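Local coordinates for fibronectin-binding protein (PDB 5A0L), which is a streptococcal surface adhesin whose internal thioester mediates covalent binding to the host, at residues Y68-G73 / R189-K194; S76-Y81 / K94-I99. One frame throughout, in Å; residues are numbered along the deposited sequence. Where two conformers were deposited one is given.

Interaction 1 joins two antiparallel strands of the barrel and buries 664 Å², partly at the surface; interaction 2 packs one helix across another and buries 232 Å², with its three apolar residues all out of solvent. Their chemistry differs accordingly: 68-73 and 189-194 are held by backbone hydrogen bonds and a salt bridge, whereas 76-81 and 94-99 have no hydrogen bond between them and meet through an aromatic ring and aliphatic methyls. Strand 66-72 runs on into helix 75-81, so the two contacts, with centres about 12 Å apart, touch directly: Gly73 CA lies 3.8 Å from Phe78 CE1. Interaction 2 is nested within the chain loop that interaction 1 closes.

Interaction 1: residues Y68-G73 / R189-K194; sequences YKKIDG and RLNIFK
Phe193 and Lys70 face each other as a non-hydrogen-bonded antiparallel pair, their side chains side by side and pointing the same way. The aliphatic part of the lysine follows the ring: CG lies 3.6 Å from Phe193 CE2, and CD is equally near CZ. With CG anti to the backbone N (chi1 -175°), Lys70 CG is set beside Phe193 CE2 and CZ; bends at chi3 and chi4 then turn the ammonium aside, where NZ donates to Val209 O. Tyr68 instead crosses Phe193 at about a right angle, its CD1 3.7 Å from Phe193 CB, while Phe193 O sits at the edge of the tyrosine ring.

On the other face of the sheet, Ile71 and Lys194 meet through Ile71 CD1 and Lys194 CB, 3.9 Å apart. The strands that carry these side chains are bound by paired bonds: Lys69 and Lys194 exchange two nearly straight ones, and Ile71 and Ile192 exchange two more bent ones. Gly73 N extends the pairing to Leu190 O at 2.8 Å, beyond which a water accepts from Leu190 N and donates weakly to Gly73 O.

Near this end Asp72 and Arg189 form a salt bridge, OD2 to NH1 3.2 Å, with carboxylate and guanidinium planes 54° apart, a skewed rather than coplanar pairing. Asn191 ND2 adds a weak bond to Ile71 O, while its OD1 accepts from Val209 N.

Within the closed antiparallel barrel, strand 191-195 lies between 66-72 and 203-205, bonding to the latter through Asn191 and Phe193. Trp19 of strand 19-23 packs edge-to-face on Phe193, and helix 75-81 covers the opposite face, where Ile71, Ile192 and Lys194 touch Tyr81.

Interaction 2: residues S76-Y81 / K94-I99; sequences SAFKSY and KLEKNI
Ile99 lies against the ring of Phe78, and the two side chains slide past each other in opposite directions. Its CG2 methyl makes a CH-pi contact, 4.2 Å from the ring centroid and 25° off the normal; the methyl stands over the face but is offset toward the rim, nearest CE2. The other branch reaches back toward the root of the phenylalanine, with Ile99 CD1 3.7 Å from Phe78 CD2 and also close to CG and CB. Both branches of one isoleucine thus follow the ring from its attachment to its far edge. In Ile99, chi1 (-71°) sets CG2 anti to the backbone N, over the ring, and an extended chi2 carries CD1 to the root of the phenylalanine.

Glu96 CA meets the ring in its plane, 3.9 Å from Phe78 CD2, so the aromatic edge abuts the helix backbone. Leu95 approaches the base of the same side chain: its CD2 lies 4.0 Å from Phe78 CB and 3.8 Å from Lys79 N.

Further out, Glu96 OE1 accepts from Gly75 N, tying the side chain of helix 92-105 to the first residue of helix 75-81. Leu204 touches both Phe78 and Ile99, Ile192 reaches Phe78 from strand 191-195, and Tyr134 of helix 120-135 packs on Ile99.

The local axes lie 9.2 Å apart at closest approach, with their directions 88° apart. This is a nearly perpendicular helix-helix packing, with an aromatic side chain inserted between the helices, at the junction of the helical part and the beta-barrel of this thioester domain.

Interaction 1: residues Y68-G73 / R189-K194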
ATOM      1  N   TYR A  68      13.024  -9.739  -1.140  1.00 12.30           N
ATOM      2  CA  TYR A  68      12.732  -8.967   0.031  1.00 12.37           C
ATOM      3  C   TYR A  68      12.938  -9.769   1.309  1.00 12.59           C
ATOM      4  O   TYR A  68      12.700 -10.978   1.365  1.00 13.43           O
ATOM      5  CB  TYR A  68      11.245  -8.547  -0.045  1.00 12.14           C
ATOM      6  CG  TYR A  68      10.951  -7.511  -1.060  1.00 11.69           C
ATOM      7  CD1 TYR A  68      11.008  -6.161  -0.716  1.00 12.71           C
ATOM      8  CD2 TYR A  68      10.585  -7.847  -2.381  1.00 12.43           C
ATOM      9  CE1 TYR A  68      10.796  -5.177  -1.608  1.00 13.61           C
ATOM     10  CE2 TYR A  68      10.389  -6.834  -3.313  1.00 12.90           C
ATOM     11  CZ  TYR A  68      10.499  -5.476  -2.909  1.00 12.92           C
ATOM     12  OH  TYR A  68      10.236  -4.448  -3.804  1.00 14.92           O
ATOM     13  N   LYS A  69      13.306  -9.019   2.363  1.00 12.17           N
ATOM     14  CA  LYS A  69      13.340  -9.520   3.733  1.00 12.80           C
ATOM     15  C   LYS A  69      12.103  -9.023   4.489  1.00 12.11           C
ATOM     16  O   LYS A  69      11.811  -7.827   4.433  1.00 12.89           O
ATOM     17  CB  LYS A  69      14.630  -9.009   4.419  1.00 13.27           C
ATOM     18  CG  LYS A  69      14.724  -9.307   5.898  1.00 16.11           C
ATOM     19  CD  LYS A  69      15.991  -8.692   6.492  1.00 21.69           C
ATOM     20  CE  LYS A  69      17.169  -9.564   6.396  1.00 28.48           C
ATOM     21  NZ  LYS A  69      18.104  -8.961   7.385  1.00 29.22           N
ATOM     22  N   LYS A  70      11.434  -9.950   5.189  1.00 12.85           N
ATOM     23  CA  LYS A  70      10.200  -9.588   5.917  1.00 12.93           C
ATOM     24  C   LYS A  70      10.538  -9.161   7.349  1.00 14.04           C
ATOM     25  O   LYS A  70      11.210  -9.899   8.064  1.00 17.11           O
ATOM     26  CB  LYS A  70       9.263 -10.771   5.910  1.00 14.26           C
ATOM     27  CG  LYS A  70       7.895 -10.467   6.521  1.00 13.93           C
ATOM     28  CD  LYS A  70       6.912 -11.592   6.394  1.00 16.04           C
ATOM     29  CE  LYS A  70       7.183 -12.757   7.293  1.00 17.44           C
ATOM     30  NZ  LYS A  70       6.735 -12.491   8.684  1.00 18.81           N
ATOM     31  N   ILE A  71       9.991  -8.006   7.737  1.00 13.90           N
ATOM     32  CA  ILE A  71      10.216  -7.352   9.055  1.00 16.27           C
ATOM     33  C   ILE A  71       8.847  -7.066   9.663  1.00 14.32           C
ATOM     34  O   ILE A  71       7.899  -6.741   8.954  1.00 15.65           O
ATOM     35  CB  ILE A  71      11.008  -6.010   8.859  1.00 18.13           C
ATOM     36  CG1 ILE A  71      12.374  -6.375   8.217  1.00 25.74           C
ATOM     37  CG2 ILE A  71      11.263  -5.205  10.139  1.00 22.44           C
ATOM     38  CD1 ILE A  71      13.185  -5.203   7.782  1.00 29.74           C
ATOM     39  N   ASP A  72       8.738  -7.186  10.983  1.00 16.44           N
ATOM     40  CA  ASP A  72       7.459  -6.819  11.614  1.00 16.16           C
ATOM     41  C   ASP A  72       7.265  -5.301  11.562  1.00 15.00           C
ATOM     42  O   ASP A  72       8.198  -4.521  11.802  1.00 17.76           O
ATOM     43  CB  ASP A  72       7.374  -7.332  13.059  1.00 22.75           C
ATOM     44  CG  ASP A  72       6.832  -8.805  13.165  1.00 31.36           C
ATOM     45  OD1 ASP A  72       6.565  -9.528  12.157  1.00 33.31           O
ATOM     46  OD2 ASP A  72       6.655  -9.243  14.303  1.00 34.17           O
ATOM     47  N   GLY A  73       6.069  -4.867  11.193  1.00 15.06           N
ATOM     48  CA  GLY A  73       5.755  -3.470  11.234  1.00 14.93           C
ATOM     49  C   GLY A  73       5.682  -2.949  12.657  1.00 15.23           C
ATOM     50  O   GLY A  73       5.258  -3.667  13.562  1.00 17.72           O
ATOM     51  N   ARG A 189      -1.369  -6.577  13.159  1.00 15.57           N
ATOM     52  CA  ARG A 189       0.036  -6.374  12.813  1.00 16.51           C
ATOM     53  C   ARG A 189       0.182  -6.418  11.293  1.00 14.77           C
ATOM     54  O   ARG A 189      -0.454  -7.233  10.626  1.00 16.32           O
ATOM     55  CB  ARG A 189       0.903  -7.480  13.433  1.00 19.56           C
ATOM     56  CG  ARG A 189       2.409  -7.243  13.295  1.00 24.17           C
ATOM     57  CD  ARG A 189       3.255  -8.336  13.945  1.00 26.83           C
ATOM     58  NE  ARG A 189       2.855  -8.588  15.317  1.00 27.80           N
ATOM     59  CZ  ARG A 189       3.193  -9.670  16.016  1.00 31.39           C
ATOM     60  NH1 ARG A 189       3.981 -10.596  15.491  1.00 34.19           N
ATOM     61  NH2 ARG A 189       2.720  -9.823  17.233  1.00 37.55           N
ATOM     62  N   LEU A 190       1.072  -5.559  10.789  1.00 12.63           N
ATOM     63  CA  LEU A 190       1.462  -5.566   9.391  1.00 11.93           C
ATOM     64  C   LEU A 190       2.965  -5.835   9.309  1.00 12.18           C
ATOM     65  O   LEU A 190       3.655  -5.991  10.315  1.00 13.43           O
ATOM     66  CB  LEU A 190       1.098  -4.269   8.670  1.00 12.45           C
ATOM     67  CG  LEU A 190      -0.380  -3.902   8.751  1.00 12.97           C
ATOM     68  CD1 LEU A 190      -0.567  -2.538   8.109  1.00 14.28           C
ATOM     69  CD2 LEU A 190      -1.284  -4.939   8.076  1.00 13.74           C
ATOM     70  N   ASN A 191       3.470  -5.887   8.072  1.00 11.40           N
ATOM     71  CA  ASN A 191       4.865  -6.217   7.798  1.00 12.33           C
ATOM     72  C   ASN A 191       5.436  -5.255   6.783  1.00 11.81           C
ATOM     73  O   ASN A 191       4.749  -4.829   5.851  1.00 13.78           O
ATOM     74  CB  ASN A 191       4.976  -7.664   7.308  1.00 13.57           C
ATOM     75  CG  ASN A 191       4.499  -8.652   8.337  1.00 15.59           C
ATOM     76  OD1 ASN A 191       3.278  -8.904   8.473  1.00 18.99           O
ATOM     77  ND2 ASN A 191       5.433  -9.156   9.115  1.00 17.64           N
ATOM     78  N   ILE A 192       6.731  -4.966   6.986  1.00 11.78           N
ATOM     79  CA  ILE A 192       7.532  -4.252   6.003  1.00 12.21           C
ATOM     80  C   ILE A 192       8.399  -5.302   5.289  1.00 11.48           C
ATOM     81  O   ILE A 192       8.919  -6.208   5.898  1.00 13.28           O
ATOM     82  CB  ILE A 192       8.433  -3.170   6.669  1.00 12.60           C
ATOM     83  CG1 ILE A 192       7.549  -2.009   7.164  1.00 14.22           C
ATOM     84  CG2 ILE A 192       9.557  -2.701   5.738  1.00 14.47           C
ATOM     85  CD1 ILE A 192       7.046  -1.098   6.065  1.00 15.10           C
ATOM     86  N   PHE A 193       8.497  -5.107   3.977  1.00 10.80           N
ATOM     87  CA  PHE A 193       9.372  -5.921   3.128  1.00 10.98           C
ATOM     88  C   PHE A 193      10.514  -5.011   2.660  1.00 11.20           C
ATOM     89  O   PHE A 193      10.298  -4.058   1.922  1.00 11.83           O
ATOM     90  CB  PHE A 193       8.565  -6.524   1.987  1.00 11.11           C
ATOM     91  CG  PHE A 193       7.631  -7.613   2.472  1.00 11.69           C
ATOM     92  CD1 PHE A 193       6.393  -7.281   3.006  1.00 11.83           C
ATOM     93  CD2 PHE A 193       8.021  -8.940   2.505  1.00 12.35           C
ATOM     94  CE1 PHE A 193       5.579  -8.259   3.510  1.00 14.10           C
ATOM     95  CE2 PHE A 193       7.184  -9.921   2.984  1.00 13.77           C
ATOM     96  CZ  PHE A 193       5.955  -9.567   3.519  1.00 14.13           C
ATOM     97  N   LYS A 194      11.722  -5.359   3.135  1.00 10.90           N
ATOM     98  CA  LYS A 194      12.933  -4.588   2.859  1.00 11.76           C
ATOM     99  C   LYS A 194      13.559  -5.126   1.554  1.00 11.24           C
ATOM    100  O   LYS A 194      13.901  -6.325   1.468  1.00 12.30           O
ATOM    101  CB  LYS A 194      13.927  -4.763   3.999  1.00 12.65           C
ATOM    102  CG  LYS A 194      15.249  -4.061   3.778  1.00 13.63           C
ATOM    103  CD  LYS A 194      16.281  -4.360   4.834  1.00 16.48           C
ATOM    104  CE  LYS A 194      17.645  -3.613   4.595  1.00 25.59           C
ATOM    105  NZ  LYS A 194      18.635  -4.271   5.445  1.00 34.31           N
TER
HETATM  106  O   HOH W   1       2.406  -3.704  12.645  1.00 17.16           O

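Interaction 2: residues S76-Y81 / K94-I99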
ATOM      1  N   SER A  76       8.686   2.346  14.787  1.00 14.61           N
ATOM      2  CA  SER A  76      10.120   2.429  14.482  0.50 15.31           C
ATOM      3  C   SER A  76      10.447   1.996  13.054  1.00 15.37           C
ATOM      4  O   SER A  76      11.183   2.656  12.332  1.00 16.34           O
ATOM      5  CB  SER A  76      10.894   1.530  15.416  0.50 14.81           C
ATOM      6  OG  SER A  76      12.260   1.647  15.104  0.50 17.47           O
ATOM      7  N   ALA A  77       9.904   0.841  12.657  1.00 14.53           N
ATOM      8  CA  ALA A  77      10.161   0.328  11.319  1.00 14.03           C
ATOM      9  C   ALA A  77       9.532   1.237  10.275  1.00 14.27           C
ATOM     10  O   ALA A  77      10.109   1.447   9.201  1.00 15.29           O
ATOM     11  CB  ALA A  77       9.627  -1.078  11.190  1.00 15.68           C
ATOM     12  N   PHE A  78       8.314   1.702  10.541  1.00 13.39           N
ATOM     13  CA  PHE A  78       7.686   2.590   9.590  1.00 14.05           C
ATOM     14  C   PHE A  78       8.510   3.847   9.386  1.00 15.27           C
ATOM     15  O   PHE A  78       8.633   4.359   8.278  1.00 20.18           O
ATOM     16  CB  PHE A  78       6.252   2.919   9.995  1.00 14.33           C
ATOM     17  CG  PHE A  78       5.291   1.738  10.019  1.00 13.59           C
ATOM     18  CD1 PHE A  78       5.495   0.593   9.295  1.00 14.11           C
ATOM     19  CD2 PHE A  78       4.132   1.828  10.755  1.00 15.34           C
ATOM     20  CE1 PHE A  78       4.577  -0.455   9.313  1.00 15.17           C
ATOM     21  CE2 PHE A  78       3.242   0.796  10.803  1.00 16.20           C
ATOM     22  CZ  PHE A  78       3.446  -0.354  10.066  1.00 14.91           C
ATOM     23  N   LYS A  79       9.078   4.388  10.463  1.00 14.58           N
ATOM     24  CA  LYS A  79       9.968   5.546  10.327  1.00 15.23           C
ATOM     25  C   LYS A  79      11.233   5.187   9.522  1.00 15.52           C
ATOM     26  O   LYS A  79      11.589   5.902   8.561  1.00 18.36           O
ATOM     27  CB  LYS A  79      10.304   6.146  11.699  1.00 17.58           C
ATOM     28  CG  LYS A  79      11.409   7.200  11.758  1.00 25.46           C
ATOM     29  CD  LYS A  79      11.189   8.453  10.974  1.00 30.82           C
ATOM     30  CE  LYS A  79      12.413   9.385  11.085  1.00 42.02           C
ATOM     31  NZ  LYS A  79      12.343  10.562  10.172  1.00 56.35           N
ATOM     32  N   SER A  80      11.885   4.079   9.907  1.00 14.57           N
ATOM     33  CA  SER A  80      13.205   3.743   9.373  1.00 16.13           C
ATOM     34  C   SER A  80      13.186   3.403   7.891  1.00 16.03           C
ATOM     35  O   SER A  80      14.172   3.644   7.184  1.00 19.09           O
ATOM     36  CB  SER A  80      13.786   2.559  10.161  1.00 20.95           C
ATOM     37  OG  SER A  80      14.143   3.021  11.441  1.00 26.93           O
ATOM     38  N   TYR A  81      12.118   2.749   7.438  1.00 13.40           N
ATOM     39  CA  TYR A  81      12.033   2.278   6.044  1.00 14.05           C
ATOM     40  C   TYR A  81      11.327   3.234   5.097  1.00 14.75           C
ATOM     41  O   TYR A  81      11.239   2.943   3.893  1.00 17.17           O
ATOM     42  CB  TYR A  81      11.436   0.852   5.994  1.00 15.02           C
ATOM     43  CG  TYR A  81      12.381  -0.141   6.617  1.00 15.50           C
ATOM     44  CD1 TYR A  81      13.519  -0.596   5.921  1.00 21.34           C
ATOM     45  CD2 TYR A  81      12.217  -0.611   7.891  1.00 16.58           C
ATOM     46  CE1 TYR A  81      14.424  -1.444   6.512  1.00 27.14           C
ATOM     47  CE2 TYR A  81      13.105  -1.474   8.481  1.00 19.79           C
ATOM     48  CZ  TYR A  81      14.215  -1.896   7.798  1.00 24.01           C
ATOM     49  OH  TYR A  81      15.121  -2.766   8.384  1.00 33.64           O
ATOM     50  N   LYS A  94       1.998   7.202  17.144  1.00 15.09           N
ATOM     51  CA  LYS A  94       0.918   7.785  16.350  1.00 16.43           C
ATOM     52  C   LYS A  94       1.147   7.417  14.883  1.00 14.29           C
ATOM     53  O   LYS A  94       0.171   7.118  14.163  1.00 14.83           O
ATOM     54  CB  LYS A  94       0.857   9.309  16.536  1.00 17.70           C
ATOM     55  CG  LYS A  94      -0.195  10.053  15.716  1.00 23.18           C
ATOM     56  CD  LYS A  94      -0.215  11.579  15.903  1.00 27.90           C
ATOM     57  N   LEU A  95       2.406   7.453  14.419  1.00 14.58           N
ATOM     58  CA  LEU A  95       2.678   7.002  13.059  1.00 12.73           C
ATOM     59  C   LEU A  95       2.203   5.573  12.800  1.00 12.12           C
ATOM     60  O   LEU A  95       1.531   5.291  11.786  1.00 13.84           O
ATOM     61  CB  LEU A  95       4.169   7.132  12.729  1.00 13.64           C
ATOM     62  CG  LEU A  95       4.626   6.696  11.331  1.00 14.35           C
ATOM     63  CD1 LEU A  95       4.011   7.557  10.239  1.00 15.59           C
ATOM     64  CD2 LEU A  95       6.147   6.680  11.233  1.00 14.68           C
ATOM     65  N   GLU A  96       2.493   4.690  13.736  1.00 12.80           N
ATOM     66  CA  GLU A  96       2.037   3.306  13.675  1.00 13.14           C
ATOM     67  C   GLU A  96       0.514   3.222  13.602  1.00 12.83           C
ATOM     68  O   GLU A  96      -0.037   2.557  12.717  1.00 13.72           O
ATOM     69  CB  GLU A  96       2.580   2.489  14.856  1.00 15.18           C
ATOM     70  CG  GLU A  96       2.173   1.026  14.889  1.00 18.45           C
ATOM     71  CD  GLU A  96       2.738   0.226  16.044  1.00 23.55           C
ATOM     72  OE1 GLU A  96       3.904   0.435  16.431  1.00 24.52           O
ATOM     73  OE2 GLU A  96       2.043  -0.671  16.548  1.00 36.47           O
ATOM     74  N   LYS A  97      -0.161   3.900  14.528  1.00 13.53           N
ATOM     75  CA  LYS A  97      -1.630   3.889  14.566  1.00 14.17           C
ATOM     76  C   LYS A  97      -2.197   4.399  13.246  1.00 12.95           C
ATOM     77  O   LYS A  97      -3.161   3.840  12.708  1.00 13.57           O
ATOM     78  CB  LYS A  97      -2.138   4.793  15.724  1.00 18.10           C
ATOM     79  CG  LYS A  97      -3.669   5.003  15.808  1.00 20.57           C
ATOM     80  CD  LYS A  97      -4.095   6.015  16.875  1.00 27.72           C
ATOM     81  CE  LYS A  97      -3.884   7.425  16.369  1.00 29.30           C
ATOM     82  NZ  LYS A  97      -4.337   8.377  17.409  1.00 37.48           N
ATOM     83  N   ASN A  98      -1.624   5.466  12.714  1.00 12.53           N
ATOM     84  CA  ASN A  98      -2.094   6.062  11.491  1.00 12.86           C
ATOM     85  C   ASN A  98      -2.027   5.085  10.324  1.00 13.00           C
ATOM     86  O   ASN A  98      -2.997   4.900   9.587  1.00 14.16           O
ATOM     87  CB  ASN A  98      -1.356   7.360  11.170  1.00 14.28           C
ATOM     88  CG  ASN A  98      -1.750   8.506  12.058  1.00 16.32           C
ATOM     89  OD1 ASN A  98      -2.843   8.550  12.633  1.00 20.99           O
ATOM     90  ND2 ASN A  98      -0.870   9.478  12.126  1.00 15.43           N
ATOM     91  N   ILE A  99      -0.874   4.445  10.155  1.00 12.14           N
ATOM     92  CA  ILE A  99      -0.696   3.534   9.043  1.00 11.58           C
ATOM     93  C   ILE A  99      -1.583   2.290   9.219  1.00 11.12           C
ATOM     94  O   ILE A  99      -2.207   1.851   8.217  1.00 11.69           O
ATOM     95  CB  ILE A  99       0.787   3.199   8.867  1.00 12.62           C
ATOM     96  CG1 ILE A  99       1.526   4.447   8.308  1.00 14.62           C
ATOM     97  CG2 ILE A  99       1.000   1.980   7.968  1.00 12.89           C
ATOM     98  CD1 ILE A  99       3.015   4.409   8.367  1.00 15.53           C
TER